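Heat shock protein 16 (Schizosaccharomyces pombe, PDB 3W1Z) probably acts as a small heat shock protein chaperone that binds unfolded proteins during stress, and assembles into a 16-mer built on alpha-crystallin domains. Local coordinates at the interface of chains A and B. Residues are numbered along the deposited sequence; one frame, centred on the assembly and turned at random. Chains: chain A/B, Heat shock protein 16.

Contact 1 and contact 2 join the same two chains at places whose C-alpha centres lie about 28 Å apart, and they share no residue or strand. In contact 1 the C-terminal strand 138-140 of chain B pairs with strand 62-67 of chain A. In contact 2 the direction of reach is reversed: a loop near the start of chain A rests on strand 98-105 and an adjoining loop of chain B. Each copy thus lends a terminal segment to the other, but a different one. This agrees with an interface that is not an exact two-fold and with the nonequivalence reported for the 16-mer.

Contact 1: the interface of chains A and B. Residues chain A 63-66, 71, 115; chain B 137-140.
Strand 138-140 near the C-terminus of chain B lies antiparallel against the edge of strand 62-67 of chain A, while A:Leu71 of strand 70-77 and A:Ile115 of a loop line the adjoining groove. B:Ile140 opens the Ile-Ala-Ile stretch, the Ile-X-Ile motif by which small heat shock proteins dock their tails on a neighbour's alpha-crystallin domain. Main-chain bonds set the register. B:Ile140 N donates to A:Val64 O at 2.8 Å, fairly straight at 158° and in the carbonyl plane. A:Tyr66 N reaches B:Lys138 O at 2.9 Å, nearly along the C=O axis. B:Lys138 N returns to A:Tyr66 O at 2.8 Å, a more bent bond.

B:Ile140 turns its CG1 branch anti to its own carbonyl carbon (chi1 -58°), which sends CD1 into the groove. CD1 meets A:Ile115 CG2 at 3.6 Å, the two side chains crossing at about a right angle. From another side, A:Val64 CG1 approaches the same CD1 to 3.7 Å, and A:Tyr66 CB and A:Leu71 CD1 also line the site. Within chain A, A:Ile115 CD1 lies over the rim of one face of the A:Tyr66 ring.

On the opposite side of the paired strands, the extended B:Gln139 crosses A:His65 obliquely, with amide and imidazole planes 47° apart. Its amide oxygen OE1 comes to 3.2 Å from A:His65 NE2 but stands well out of the imidazole plane, and no hydrogen bond is assigned. A water that also pairs with A:Val64 N holds the amide end, 2.9 Å from B:Gln139 NE2. The same water sits 2.7 Å from B:Ile140 O.

Contact 2: the interface of chains A and B. Residues chain A 26-27; chain B 36-37, 102-104.
A loop of chain A carrying A:Arg26 and A:Leu27 lies over strand 98-105 of chain B's alpha-crystallin domain, the hallmark fold of the small heat shock protein family, and touches a nearby chain B loop at B:Ser36.

The side chain of A:Arg26 starts from the crowded first torsion, with CG between its backbone N and carbonyl carbon. Its CB stands 3.3 Å from B:Arg102 NE. CG follows at 3.7 Å from B:Arg102 NH2, and CD comes in at the edge of that guanidinium, in its plane. The chain then bends at chi3 (73°), carrying NE past B:Arg102 and on toward the strand backbone. B:Arg102 CG lies 3.3 Å above one face of the A:Arg26 guanidinium, toward the rim. The two arginines thus approach from opposite ends and overlap, each guanidinium beside the other's aliphatic stem, with the guanidinium planes 65° apart and not in a parallel stack; their like charges would probably weaken this approach.

At the tip, NH1 donates to B:Thr103 O at 2.9 Å, with 150° at the hydrogen. This acceptor is near the guanidinium plane, although NH1 itself stands above the carbonyl plane and not on a lone pair. NH2 adds only a weak bond to B:Thr103 O, and its neighbour B:Thr103 N, 3.1 Å away, is another donor and offers it no bond. At A:Arg26, an alanine would remove the guanidinium that donates to B:Thr103 O, and would probably loosen the loop's hold on strand 98-105 and leave B:Arg102 less well packed.

One residue on, A:Leu27 N comes within 2.7 Å of the hydroxyl B:Ser36 OG, but its N-H is not aimed at that oxygen, so this is at best a strained bond. That OG is anti to its own backbone N and lies 3.6 Å above the plane of the B:Arg102 guanidinium, on the same face as A:Leu27 N.

Contact 1: the interface of chains A and B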
# COMPACT_ATOMS: atom_id res chain seq x y z
N GLN A 63 38.23 21.56 -14.18
CA GLN A 63 39.36 22.36 -13.72
C GLN A 63 39.71 22.09 -12.26
O GLN A 63 38.84 21.79 -11.43
CB GLN A 63 39.12 23.85 -13.94
CG GLN A 63 37.97 24.43 -13.14
CD GLN A 63 36.70 24.55 -13.95
OE1 GLN A 63 36.74 24.70 -15.17
NE2 GLN A 63 35.56 24.50 -13.28
N VAL A 64 41.01 22.19 -11.97
CA VAL A 64 41.54 21.98 -10.63
C VAL A 64 42.35 23.20 -10.20
O VAL A 64 43.29 23.60 -10.89
CB VAL A 64 42.47 20.75 -10.60
CG1 VAL A 64 42.95 20.48 -9.19
CG2 VAL A 64 41.76 19.53 -11.16
N HIS A 65 41.98 23.79 -9.07
CA HIS A 65 42.70 24.95 -8.55
C HIS A 65 43.16 24.73 -7.12
O HIS A 65 42.37 24.33 -6.27
CB HIS A 65 41.82 26.20 -8.62
CG HIS A 65 41.67 26.78 -10.00
ND1 HIS A 65 40.78 26.27 -10.92
CD2 HIS A 65 42.30 27.81 -10.59
CE1 HIS A 65 40.88 26.98 -12.04
NE2 HIS A 65 41.78 27.91 -11.87
N TYR A 66 44.43 25.00 -6.85
CA TYR A 66 44.93 24.94 -5.48
C TYR A 66 45.17 26.35 -4.92
O TYR A 66 45.91 27.14 -5.51
CB TYR A 66 46.21 24.11 -5.39
CG TYR A 66 46.71 23.91 -3.97
CD1 TYR A 66 46.29 22.82 -3.22
CD2 TYR A 66 47.59 24.81 -3.39
CE1 TYR A 66 46.73 22.64 -1.92
CE2 TYR A 66 48.04 24.64 -2.10
CZ TYR A 66 47.61 23.55 -1.37
OH TYR A 66 48.06 23.38 -0.08
N LEU A 71 42.11 22.55 -2.05
CA LEU A 71 42.01 22.02 -3.40
C LEU A 71 40.57 22.09 -3.87
O LEU A 71 39.69 21.48 -3.27
CB LEU A 71 42.49 20.57 -3.43
CG LEU A 71 42.53 19.88 -4.79
CD1 LEU A 71 43.66 20.45 -5.64
CD2 LEU A 71 42.67 18.37 -4.64
N ILE A 115 52.43 19.88 -7.33
CA ILE A 115 51.11 19.24 -7.44
C ILE A 115 50.84 18.78 -8.87
O ILE A 115 51.06 19.53 -9.82
CB ILE A 115 49.97 20.17 -7.00
CG1 ILE A 115 50.20 20.69 -5.58
CG2 ILE A 115 48.62 19.46 -7.09
CD1 ILE A 115 49.14 21.64 -5.11
N LYS B 137 46.08 31.68 -5.65
CA LYS B 137 45.83 30.37 -6.24
C LYS B 137 46.88 29.93 -7.26
O LYS B 137 47.81 30.66 -7.60
CB LYS B 137 44.46 30.37 -6.92
CG LYS B 137 43.44 31.28 -6.26
CD LYS B 137 42.15 31.34 -7.07
CE LYS B 137 42.38 31.94 -8.45
NZ LYS B 137 42.81 33.37 -8.37
N LYS B 138 46.70 28.70 -7.73
CA LYS B 138 47.42 28.15 -8.87
C LYS B 138 46.45 27.23 -9.60
O LYS B 138 45.77 26.42 -8.96
CB LYS B 138 48.65 27.37 -8.40
CG LYS B 138 49.19 26.38 -9.43
CD LYS B 138 50.28 25.50 -8.82
CE LYS B 138 50.62 24.33 -9.72
NZ LYS B 138 51.17 24.77 -11.04
N GLN B 139 46.38 27.32 -10.92
CA GLN B 139 45.58 26.36 -11.67
C GLN B 139 46.42 25.17 -12.08
O GLN B 139 47.47 25.32 -12.71
CB GLN B 139 44.91 26.99 -12.90
CG GLN B 139 44.32 25.93 -13.83
CD GLN B 139 43.25 26.47 -14.75
OE1 GLN B 139 43.04 27.68 -14.84
NE2 GLN B 139 42.56 25.57 -15.44
N ILE B 140 45.96 23.98 -11.72
CA ILE B 140 46.66 22.75 -12.04
C ILE B 140 46.15 22.17 -13.36
O ILE B 140 44.95 21.94 -13.52
CB ILE B 140 46.50 21.72 -10.93
CG1 ILE B 140 47.01 22.30 -9.61
CG2 ILE B 140 47.24 20.43 -11.28
CD1 ILE B 140 46.25 21.82 -8.39
O HOH W 1 42.60 22.78 -14.51

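Contact 2: the interface of chains A and B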
# COMPACT_ATOMS: atom_id res chain seq x y z
N ARG A 26 22.62 21.66 10.08
CA ARG A 26 22.27 22.90 9.42
C ARG A 26 21.91 22.56 7.99
O ARG A 26 21.64 21.39 7.71
CB ARG A 26 23.34 23.98 9.50
CG ARG A 26 24.73 23.50 9.45
CD ARG A 26 25.66 24.67 9.48
NE ARG A 26 25.73 25.31 10.79
CZ ARG A 26 26.39 26.42 11.04
NH1 ARG A 26 27.02 27.04 10.08
NH2 ARG A 26 26.41 26.92 12.26
N LEU A 27 21.90 23.55 7.10
CA LEU A 27 21.21 23.40 5.81
C LEU A 27 21.57 22.08 5.15
O LEU A 27 22.75 21.74 4.95
CB LEU A 27 21.51 24.58 4.86
CG LEU A 27 20.83 24.72 3.48
CD1 LEU A 27 21.56 23.94 2.40
CD2 LEU A 27 19.37 24.31 3.53
N SER B 36 16.83 26.17 8.09
CA SER B 36 18.21 26.55 7.81
C SER B 36 18.36 27.23 6.45
O SER B 36 18.18 26.60 5.41
CB SER B 36 19.14 25.34 7.91
OG SER B 36 20.50 25.75 7.92
N PRO B 37 18.68 28.53 6.46
CA PRO B 37 18.91 29.27 5.21
C PRO B 37 20.19 28.82 4.52
O PRO B 37 21.21 28.61 5.17
CB PRO B 37 19.03 30.72 5.69
CG PRO B 37 18.43 30.74 7.07
CD PRO B 37 18.75 29.40 7.64
N ARG B 102 23.00 30.98 12.22
CA ARG B 102 24.03 30.23 11.52
C ARG B 102 25.42 30.85 11.60
O ARG B 102 25.61 32.03 11.34
CB ARG B 102 23.64 30.04 10.07
CG ARG B 102 24.29 28.85 9.48
CD ARG B 102 23.30 28.09 8.69
NE ARG B 102 23.95 26.93 8.12
CZ ARG B 102 24.04 26.69 6.82
NH1 ARG B 102 23.50 27.52 5.94
NH2 ARG B 102 24.66 25.60 6.40
N THR B 103 26.40 30.03 11.95
CA THR B 103 27.73 30.55 12.26
C THR B 103 28.80 30.02 11.32
O THR B 103 28.97 28.82 11.17
CB THR B 103 28.12 30.18 13.69
OG1 THR B 103 27.23 30.84 14.60
CG2 THR B 103 29.55 30.62 13.96
N ILE B 104 29.55 30.94 10.70
CA ILE B 104 30.70 30.59 9.88
C ILE B 104 32.00 30.98 10.60
O ILE B 104 32.16 32.13 11.01
CB ILE B 104 30.68 31.33 8.52
CG1 ILE B 104 29.24 31.55 8.04
CG2 ILE B 104 31.54 30.59 7.49
CD1 ILE B 104 28.52 30.29 7.58